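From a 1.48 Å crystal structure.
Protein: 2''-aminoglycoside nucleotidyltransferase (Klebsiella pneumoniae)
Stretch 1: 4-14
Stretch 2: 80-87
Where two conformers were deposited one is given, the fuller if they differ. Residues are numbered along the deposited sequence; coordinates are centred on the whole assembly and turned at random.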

# COMPACT_ATOMS: atom_id res chain seq x y z
N THR A 4 12.46 -12.38 -10.29
CA THR A 4 11.07 -12.30 -9.86
C THR A 4 11.00 -12.43 -8.35
O THR A 4 9.99 -12.87 -7.81
CB THR A 4 10.22 -13.38 -10.52
OG1 THR A 4 10.79 -14.66 -10.22
CG2 THR A 4 10.22 -13.19 -12.04
N THR A 5 12.08 -12.07 -7.69
CA THR A 5 12.18 -12.19 -6.24
C THR A 5 11.00 -11.55 -5.50
O THR A 5 10.40 -12.19 -4.63
CB THR A 5 13.52 -11.59 -5.76
OG1 THR A 5 14.58 -12.33 -6.36
CG2 THR A 5 13.68 -11.67 -4.24
N GLN A 6 10.63 -10.30 -5.82
CA GLN A 6 9.56 -9.65 -5.07
C GLN A 6 8.21 -10.30 -5.34
O GLN A 6 7.41 -10.44 -4.42
CB GLN A 6 9.46 -8.14 -5.37
CG GLN A 6 10.55 -7.35 -4.71
CD GLN A 6 10.45 -5.88 -5.04
OE1 GLN A 6 9.61 -5.47 -5.85
NE2 GLN A 6 11.34 -5.09 -4.45
N VAL A 7 7.95 -10.69 -6.59
CA VAL A 7 6.68 -11.35 -6.91
C VAL A 7 6.57 -12.66 -6.13
O VAL A 7 5.54 -12.91 -5.48
CB VAL A 7 6.53 -11.63 -8.42
CG1 VAL A 7 5.35 -12.58 -8.69
CG2 VAL A 7 6.28 -10.31 -9.18
N THR A 8 7.64 -13.43 -6.12
CA THR A 8 7.62 -14.72 -5.41
C THR A 8 7.40 -14.46 -3.92
O THR A 8 6.60 -15.16 -3.27
CB THR A 8 8.92 -15.48 -5.63
OG1 THR A 8 9.05 -15.80 -7.03
CG2 THR A 8 8.91 -16.77 -4.84
N LEU A 9 8.03 -13.41 -3.36
CA LEU A 9 7.85 -13.09 -1.96
C LEU A 9 6.44 -12.62 -1.62
O LEU A 9 5.86 -13.04 -0.61
CB LEU A 9 8.89 -12.04 -1.53
CG LEU A 9 8.76 -11.63 -0.06
CD1 LEU A 9 9.02 -12.82 0.88
CD2 LEU A 9 9.80 -10.53 0.20
N ILE A 10 5.86 -11.75 -2.45
CA ILE A 10 4.48 -11.32 -2.31
C ILE A 10 3.57 -12.55 -2.30
O ILE A 10 2.68 -12.66 -1.43
CB ILE A 10 4.06 -10.34 -3.44
CG1 ILE A 10 4.75 -9.00 -3.23
CG2 ILE A 10 2.55 -10.17 -3.45
CD1 ILE A 10 4.66 -8.06 -4.47
N HIS A 11 3.78 -13.46 -3.24
CA HIS A 11 2.91 -14.66 -3.26
C HIS A 11 3.10 -15.48 -1.97
O HIS A 11 2.10 -15.98 -1.39
CB HIS A 11 3.17 -15.54 -4.49
CG HIS A 11 2.58 -14.98 -5.76
ND1 HIS A 11 2.32 -15.79 -6.85
CD2 HIS A 11 2.19 -13.73 -6.11
CE1 HIS A 11 1.80 -15.05 -7.82
NE2 HIS A 11 1.72 -13.79 -7.40
N LYS A 12 4.34 -15.65 -1.51
CA LYS A 12 4.53 -16.39 -0.24
C LYS A 12 3.85 -15.72 0.95
O LYS A 12 3.24 -16.41 1.79
CB LYS A 12 6.01 -16.55 0.09
CG LYS A 12 6.74 -17.54 -0.74
CD LYS A 12 8.22 -17.63 -0.36
CE LYS A 12 8.91 -18.74 -1.14
NZ LYS A 12 10.26 -18.30 -1.58
N ILE A 13 3.96 -14.39 1.08
CA ILE A 13 3.33 -13.68 2.19
C ILE A 13 1.82 -13.85 2.13
O ILE A 13 1.17 -14.14 3.17
CB ILE A 13 3.71 -12.20 2.14
CG1 ILE A 13 5.19 -12.06 2.47
CG2 ILE A 13 2.90 -11.41 3.15
CD1 ILE A 13 5.74 -10.67 2.07
N LEU A 14 1.24 -13.66 0.94
CA LEU A 14 -0.21 -13.72 0.84
C LEU A 14 -0.70 -15.15 1.04
O LEU A 14 -1.82 -15.35 1.57
CB LEU A 14 -0.69 -13.17 -0.50
CG LEU A 14 -0.37 -11.68 -0.63
CD1 LEU A 14 -0.95 -11.24 -1.97
CD2 LEU A 14 -1.00 -10.87 0.49
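Stretch 2, residues 80-87: EIGDELLD

The centre of this contact is Leu9, a buried residue whose CA-to-CB bond points toward stretch 2 from a helix that begins at Thr5 and runs on past Leu14. With chi1 in t and chi2 in p, its closest contacts run from both methyls. CD1 lies 3.9 Å from CG2 of Ile81, while CD2 lies 3.7 Å from CB of Glu84 and, more loosely, 4.4 Å from CD2 of Leu86. One leucine thus touches three residues of the hairpin, and one of its partners is the aliphatic root of an acidic side chain.

One helical turn further on, Ile13 repeats the theme. It too points toward the other stretch, and its CD1 packs 3.9 Å from CD1 of Leu86 and 4.4 Å from CD1 of Ile81. Leu9 and Ile13 therefore share the same two apolar partners. The spacing of four residues places both on one face of the helix, where the backbone hydrogen bond from Ile13 N to Leu9 O, 2.9 Å, ties them together. Ile10, by contrast, points away from the hairpin.

Stretch 2 meets this face as two strand segments joined by a tight turn. Residues 80-81 end one strand, 84-87 begin the next, and Ile81 to Glu84 form a type II' beta turn. The turn is closed by paired backbone hydrogen bonds: Ile81 N to Glu84 O is 2.9 Å and Glu84 N to Ile81 O is 3.0 Å. Gly82 takes phi 61° and psi -127°, a positive phi that by itself favours glycine; neither it nor Asp83 touches the helix. The residues flanking them do the work, for Ile81 and Glu84 both direct their CB atoms toward stretch 1.

Past the turn, strand alternation sets the pattern. Glu84 points toward the helix and Leu85 away. Leu86 leaves its backbone sideways, but chi1 in m and chi2 in t bring its end nearer, within reach of Leu9 and Ile13. The helix and strand 84-87 run in broadly the same sense, with 49° between their N-to-C directions, a signed crossing angle of -49° and a closest axial approach of 10.1 Å. Such a gap leaves room for side chains from both elements. The backbones come nearer toward the start of the helix: the CA atoms of Gln6 and Glu84 are 7.3 Å apart, those of Leu9 and Ile81 8.5 Å.

At that end the contact turns polar. Glu84, with chi1 and chi2 both in m, has the largest area covered by the opposing stretch, and its carboxylate extends beyond the leucine toward the first turn of the helix. Gln6 NE2 donates a hydrogen bond to Glu84 OE1 at 3.0 Å, with a nearly straight angle of 165°. Gln6 starts sideways but brings its amide nearer, and this amide also bonds elsewhere in the structure. Thr5 completes the edge through its methyl, CG2 lying 3.5 Å from Glu84 OE2. The rule is economical: Glu84 offers carbon to the apolar centre and oxygen to its border.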

# COMPACT_ATOMS: atom_id res chain seq x y z
N GLU A 80 12.45 -6.92 7.04
CA GLU A 80 13.25 -7.42 5.93
C GLU A 80 13.14 -8.93 5.87
O GLU A 80 13.11 -9.60 6.88
CB GLU A 80 14.74 -7.00 6.05
CG GLU A 80 15.45 -7.49 7.27
CD GLU A 80 16.94 -7.13 7.24
OE1 GLU A 80 17.27 -5.93 7.13
OE2 GLU A 80 17.76 -8.07 7.31
N ILE A 81 13.04 -9.44 4.65
CA ILE A 81 13.08 -10.88 4.41
C ILE A 81 14.11 -11.06 3.31
O ILE A 81 13.90 -10.60 2.19
CB ILE A 81 11.71 -11.43 4.00
CG1 ILE A 81 10.64 -11.11 5.05
CG2 ILE A 81 11.79 -12.95 3.68
CD1 ILE A 81 9.23 -11.52 4.60
N GLY A 82 15.24 -11.66 3.64
CA GLY A 82 16.35 -11.74 2.71
C GLY A 82 16.82 -10.34 2.34
O GLY A 82 17.04 -9.51 3.23
N ASP A 83 16.88 -10.06 1.04
CA ASP A 83 17.34 -8.76 0.56
C ASP A 83 16.18 -7.80 0.35
O ASP A 83 16.38 -6.68 -0.13
CB ASP A 83 18.11 -8.91 -0.76
CG ASP A 83 19.43 -9.62 -0.59
OD1 ASP A 83 20.10 -9.40 0.45
OD2 ASP A 83 19.81 -10.38 -1.51
N GLU A 84 14.96 -8.22 0.69
CA GLU A 84 13.78 -7.41 0.42
C GLU A 84 13.19 -6.74 1.65
O GLU A 84 13.23 -7.26 2.75
CB GLU A 84 12.69 -8.24 -0.29
CG GLU A 84 13.13 -8.89 -1.60
CD GLU A 84 13.55 -7.89 -2.66
OE1 GLU A 84 13.13 -6.72 -2.62
OE2 GLU A 84 14.34 -8.28 -3.55
N LEU A 85 12.64 -5.55 1.42
CA LEU A 85 12.05 -4.73 2.46
C LEU A 85 10.54 -4.70 2.34
O LEU A 85 9.99 -4.59 1.25
CB LEU A 85 12.60 -3.30 2.39
CG LEU A 85 13.69 -2.84 3.36
CD1 LEU A 85 14.39 -3.99 4.09
CD2 LEU A 85 14.70 -1.98 2.63
N LEU A 86 9.88 -4.84 3.49
CA LEU A 86 8.44 -4.69 3.62
C LEU A 86 8.12 -3.43 4.42
O LEU A 86 8.58 -3.28 5.57
CB LEU A 86 7.83 -5.87 4.36
CG LEU A 86 8.09 -7.28 3.87
CD1 LEU A 86 7.20 -8.21 4.69
CD2 LEU A 86 7.77 -7.34 2.40
N ASP A 87 7.30 -2.57 3.85
CA ASP A 87 6.93 -1.29 4.51
C ASP A 87 5.48 -1.43 4.93
O ASP A 87 4.59 -1.39 4.09
CB ASP A 87 7.14 -0.14 3.52
CG ASP A 87 6.80 1.23 4.09
OD1 ASP A 87 6.28 1.33 5.21
OD2 ASP A 87 7.06 2.23 3.37